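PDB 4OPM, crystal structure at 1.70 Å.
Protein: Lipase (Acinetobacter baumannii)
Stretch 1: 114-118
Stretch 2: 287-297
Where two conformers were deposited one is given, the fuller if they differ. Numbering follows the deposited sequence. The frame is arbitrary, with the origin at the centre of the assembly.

Stretch 1, residues 114-118: IHIAG
Stretch 2 (287-297) QYVPFLLKVET

One imidazole dominates the strand's side of this small contact: H115, a buried strand residue, has 106 Å² covered by the helix, the largest share of any residue, out of 258 Å² buried on both sides together. Its NE2 donates a hydrogen bond to OE2 of E296 at 2.7 Å, with an N-H...acceptor angle of 158°, while its ND1 is hydrogen-bonded elsewhere in the structure.

The strand, 114-118, is extended (phi -76 to -138°, psi 131 to 148°). The helix, 287-297 (phi -60 to -92°, psi -32 to -51°), runs nearly antiparallel to it, at 153°, with the axes 11.1 Å apart at closest approach. Register is set by the CA atoms of H115 and L292, 8.0 Å apart, and those of A117 and Y288, 9.7 Å apart. The helix is kinked at P290, whose ring nitrogen has no hydrogen to give to the preceding turn; regular bonding resumes with L292 N to Y288 O at 2.9 Å.

Strand alternation points CB of H115 and A117 toward the helix and CB of I114 and I116 away. H115 adopts chi1 m with chi2 -77°. Over one face of its ring lies L292 (m, t), whose CD2 is 3.7 Å from the centroid and 21° off the normal, a CH-pi contact. V295 (t) meets the ring edge, its CG1 3.6 Å from H115 CE1. E296 starts sideways, but chi1 -80°, chi2 -64° and chi3 -46° bring its carboxylate to the same edge. Thus aliphatic groups pack against ring carbon and face, and the acid meets the polar nitrogen.

Toward the strand's C-terminal end, CB of Y288 (chi1 t, chi2 33°) points toward the strand, and A117's small methyl CB lies 3.8 Å from Y288 OH. A water completes the link, donating to I116 O at 2.9 Å and hydrogen-bonding Y288 OH at 2.7 Å.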

ATOM      1  N   ILE A 114     -16.040   1.721   5.006  1.00 23.33           N
ATOM      2  CA  ILE A 114     -14.745   1.956   5.628  0.60 21.87           C
ATOM      3  C   ILE A 114     -13.871   2.828   4.726  1.00 23.68           C
ATOM      4  O   ILE A 114     -13.998   2.800   3.500  1.00 22.45           O
ATOM      5  CB  ILE A 114     -14.026   0.639   6.048  0.60 24.87           C
ATOM      6  CG1 ILE A 114     -13.528  -0.188   4.835  0.60 24.81           C
ATOM      7  CG2 ILE A 114     -14.895  -0.186   7.029  0.60 26.47           C
ATOM      8  CD1 ILE A 114     -12.600  -1.371   5.182  0.60 31.79           C
ATOM      9  N   HIS A 115     -13.013   3.638   5.362  1.00 17.65           N
ATOM     10  CA  HIS A 115     -12.070   4.492   4.656  1.00 17.01           C
ATOM     11  C   HIS A 115     -10.945   3.589   4.174  1.00 21.50           C
ATOM     12  O   HIS A 115     -10.444   2.777   4.958  1.00 21.40           O
ATOM     13  CB  HIS A 115     -11.528   5.569   5.584  1.00 16.81           C
ATOM     14  CG  HIS A 115     -12.548   6.539   6.077  1.00 20.15           C
ATOM     15  ND1 HIS A 115     -13.012   7.561   5.274  1.00 21.35           N
ATOM     16  CD2 HIS A 115     -13.088   6.667   7.313  1.00 21.88           C
ATOM     17  CE1 HIS A 115     -13.846   8.260   6.030  1.00 21.38           C
ATOM     18  NE2 HIS A 115     -13.911   7.766   7.272  1.00 21.86           N
ATOM     19  N   ILE A 116     -10.565   3.684   2.903  1.00 18.93           N
ATOM     20  CA  ILE A 116      -9.510   2.816   2.382  1.00 19.28           C
ATOM     21  C   ILE A 116      -8.373   3.642   1.795  1.00 20.33           C
ATOM     22  O   ILE A 116      -8.617   4.617   1.100  1.00 17.47           O
ATOM     23  CB  ILE A 116     -10.071   1.788   1.356  1.00 23.69           C
ATOM     24  CG1 ILE A 116     -11.211   0.944   1.992  1.00 25.56           C
ATOM     25  CG2 ILE A 116      -8.958   0.870   0.846  1.00 25.06           C
ATOM     26  CD1 ILE A 116     -12.131   0.345   1.038  1.00 34.29           C
ATOM     27  N   ALA A 117      -7.125   3.237   2.084  1.00 18.40           N
ATOM     28  CA  ALA A 117      -5.932   3.895   1.545  1.00 17.83           C
ATOM     29  C   ALA A 117      -5.036   2.842   0.943  1.00 20.64           C
ATOM     30  O   ALA A 117      -4.893   1.754   1.501  1.00 19.57           O
ATOM     31  CB  ALA A 117      -5.192   4.678   2.620  1.00 18.27           C
ATOM     32  N   GLY A 118      -4.455   3.161  -0.196  1.00 17.04           N
ATOM     33  CA  GLY A 118      -3.583   2.221  -0.885  1.00 16.51           C
ATOM     34  C   GLY A 118      -2.345   2.875  -1.447  1.00 19.39           C
ATOM     35  O   GLY A 118      -2.428   3.933  -2.077  1.00 19.56           O
ATOM     36  N   GLN A 287      -2.502  16.438   4.646  1.00 13.91           N
ATOM     37  CA  GLN A 287      -3.589  16.366   3.667  1.00 15.65           C
ATOM     38  C   GLN A 287      -4.668  15.342   4.054  1.00 18.76           C
ATOM     39  O   GLN A 287      -5.859  15.610   3.878  1.00 18.34           O
ATOM     40  CB  GLN A 287      -3.032  15.977   2.280  1.00 17.19           C
ATOM     41  CG  GLN A 287      -1.950  16.941   1.759  1.00 19.69           C
ATOM     42  CD  GLN A 287      -2.427  18.371   1.587  1.00 27.77           C
ATOM     43  OE1 GLN A 287      -3.594  18.643   1.248  1.00 23.69           O
ATOM     44  NE2 GLN A 287      -1.521  19.315   1.801  1.00 21.84           N
ATOM     45  N   TYR A 288      -4.261  14.153   4.518  1.00 15.23           N
ATOM     46  CA  TYR A 288      -5.211  13.066   4.770  1.00 15.00           C
ATOM     47  C   TYR A 288      -6.167  13.318   5.950  1.00 19.17           C
ATOM     48  O   TYR A 288      -7.362  13.028   5.812  1.00 18.58           O
ATOM     49  CB  TYR A 288      -4.453  11.741   4.965  1.00 15.97           C
ATOM     50  CG  TYR A 288      -5.304  10.489   4.906  1.00 16.17           C
ATOM     51  CD1 TYR A 288      -6.426  10.416   4.072  1.00 17.19           C
ATOM     52  CD2 TYR A 288      -4.931   9.339   5.598  1.00 16.62           C
ATOM     53  CE1 TYR A 288      -7.183   9.246   3.977  1.00 17.68           C
ATOM     54  CE2 TYR A 288      -5.672   8.161   5.502  1.00 17.63           C
ATOM     55  CZ  TYR A 288      -6.800   8.124   4.697  1.00 20.65           C
ATOM     56  OH  TYR A 288      -7.508   6.960   4.592  1.00 18.28           O
ATOM     57  N   VAL A 289      -5.668  13.838   7.087  1.00 15.87           N
ATOM     58  CA  VAL A 289      -6.520  14.079   8.258  1.00 17.17           C
ATOM     59  C   VAL A 289      -7.671  15.100   7.907  1.00 19.33           C
ATOM     60  O   VAL A 289      -8.828  14.756   8.145  1.00 18.27           O
ATOM     61  CB  VAL A 289      -5.679  14.464   9.507  1.00 21.37           C
ATOM     62  CG1 VAL A 289      -6.551  15.052  10.613  1.00 22.32           C
ATOM     63  CG2 VAL A 289      -4.902  13.244  10.022  1.00 20.67           C
ATOM     64  N   PRO A 290      -7.438  16.276   7.274  1.00 17.58           N
ATOM     65  CA  PRO A 290      -8.582  17.148   6.913  1.00 18.54           C
ATOM     66  C   PRO A 290      -9.551  16.481   5.921  1.00 20.48           C
ATOM     67  O   PRO A 290     -10.756  16.705   6.013  1.00 20.38           O
ATOM     68  CB  PRO A 290      -7.908  18.377   6.288  1.00 20.54           C
ATOM     69  CG  PRO A 290      -6.515  18.354   6.811  1.00 24.68           C
ATOM     70  CD  PRO A 290      -6.157  16.913   6.904  1.00 19.30           C
ATOM     71  N   PHE A 291      -9.031  15.621   5.018  1.00 16.06           N
ATOM     72  CA  PHE A 291      -9.844  14.876   4.048  1.00 16.05           C
ATOM     73  C   PHE A 291     -10.799  13.934   4.796  1.00 19.12           C
ATOM     74  O   PHE A 291     -12.004  13.968   4.543  1.00 18.68           O
ATOM     75  CB  PHE A 291      -8.956  14.100   3.056  1.00 16.57           C
ATOM     76  CG  PHE A 291      -9.718  13.164   2.142  1.00 17.59           C
ATOM     77  CD1 PHE A 291     -10.468  13.659   1.071  1.00 20.17           C
ATOM     78  CD2 PHE A 291      -9.718  11.791   2.370  1.00 18.66           C
ATOM     79  CE1 PHE A 291     -11.171  12.792   0.222  1.00 21.40           C
ATOM     80  CE2 PHE A 291     -10.426  10.926   1.530  1.00 21.22           C
ATOM     81  CZ  PHE A 291     -11.148  11.430   0.460  1.00 20.93           C
ATOM     82  N   LEU A 292     -10.267  13.124   5.729  1.00 16.44           N
ATOM     83  CA  LEU A 292     -11.065  12.194   6.540  1.00 17.41           C
ATOM     84  C   LEU A 292     -12.115  12.956   7.357  1.00 21.32           C
ATOM     85  O   LEU A 292     -13.272  12.524   7.399  1.00 21.06           O
ATOM     86  CB  LEU A 292     -10.161  11.367   7.463  1.00 17.42           C
ATOM     87  CG  LEU A 292      -9.247  10.331   6.797  1.00 20.38           C
ATOM     88  CD1 LEU A 292      -8.233   9.778   7.819  1.00 20.02           C
ATOM     89  CD2 LEU A 292     -10.068   9.159   6.222  1.00 20.35           C
ATOM     90  N   LEU A 293     -11.736  14.123   7.951  1.00 20.15           N
ATOM     91  CA  LEU A 293     -12.688  14.921   8.732  0.70 21.21           C
ATOM     92  C   LEU A 293     -13.846  15.413   7.843  1.00 24.99           C
ATOM     93  O   LEU A 293     -15.005  15.357   8.259  1.00 24.47           O
ATOM     94  CB  LEU A 293     -11.977  16.101   9.403  0.70 21.79           C
ATOM     95  CG  LEU A 293     -12.687  16.735  10.601  0.70 27.95           C
ATOM     96  CD1 LEU A 293     -12.784  15.750  11.776  0.70 29.04           C
ATOM     97  CD2 LEU A 293     -11.957  17.983  11.050  0.70 30.02           C
ATOM     98  N   LYS A 294     -13.530  15.863   6.616  1.00 21.37           N
ATOM     99  CA  LYS A 294     -14.512  16.349   5.651  1.00 21.90           C
ATOM    100  C   LYS A 294     -15.488  15.229   5.248  1.00 24.98           C
ATOM    101  O   LYS A 294     -16.702  15.464   5.219  1.00 25.45           O
ATOM    102  CB  LYS A 294     -13.797  16.921   4.422  1.00 24.70           C
ATOM    103  CG  LYS A 294     -14.730  17.695   3.500  1.00 40.89           C
ATOM    104  CD  LYS A 294     -13.973  18.453   2.418  1.00 51.69           C
ATOM    105  CE  LYS A 294     -13.804  17.627   1.172  1.00 62.22           C
ATOM    106  NZ  LYS A 294     -13.542  18.466  -0.027  1.00 74.50           N
ATOM    107  N   VAL A 295     -14.963  14.020   4.948  1.00 19.90           N
ATOM    108  CA  VAL A 295     -15.788  12.865   4.561  1.00 19.98           C
ATOM    109  C   VAL A 295     -16.714  12.479   5.732  1.00 25.00           C
ATOM    110  O   VAL A 295     -17.894  12.210   5.512  1.00 24.03           O
ATOM    111  CB  VAL A 295     -14.931  11.656   4.090  1.00 22.74           C
ATOM    112  CG1 VAL A 295     -15.790  10.404   3.856  1.00 22.62           C
ATOM    113  CG2 VAL A 295     -14.132  12.009   2.838  1.00 22.22           C
ATOM    114  N   GLU A 296     -16.178  12.470   6.957  1.00 23.64           N
ATOM    115  CA  GLU A 296     -16.935  12.132   8.162  1.00 25.09           C
ATOM    116  C   GLU A 296     -18.068  13.128   8.430  1.00 34.14           C
ATOM    117  O   GLU A 296     -19.149  12.698   8.838  1.00 35.31           O
ATOM    118  CB  GLU A 296     -16.004  12.048   9.383  1.00 25.91           C
ATOM    119  CG  GLU A 296     -15.245  10.732   9.457  1.00 29.32           C
ATOM    120  CD  GLU A 296     -16.117   9.505   9.646  1.00 39.47           C
ATOM    121  OE1 GLU A 296     -17.026   9.543  10.501  1.00 30.49           O
ATOM    122  OE2 GLU A 296     -15.878   8.498   8.946  1.00 27.14           O
ATOM    123  N   THR A 297     -17.819  14.439   8.197  1.00 33.81           N
ATOM    124  CA  THR A 297     -18.784  15.525   8.404  0.60 35.45           C
ATOM    125  C   THR A 297     -19.902  15.447   7.355  1.00 42.39           C
ATOM    126  O   THR A 297     -21.072  15.628   7.696  1.00 43.68           O
ATOM    127  CB  THR A 297     -18.056  16.886   8.371  0.60 41.08           C
ATOM    128  OG1 THR A 297     -16.998  16.862   9.329  0.60 37.75           O
ATOM    129  CG2 THR A 297     -18.980  18.067   8.663  0.60 41.37           C
TER
HETATM  130  O   HOH W   1      -9.375   6.938   2.676  1.00 18.45           O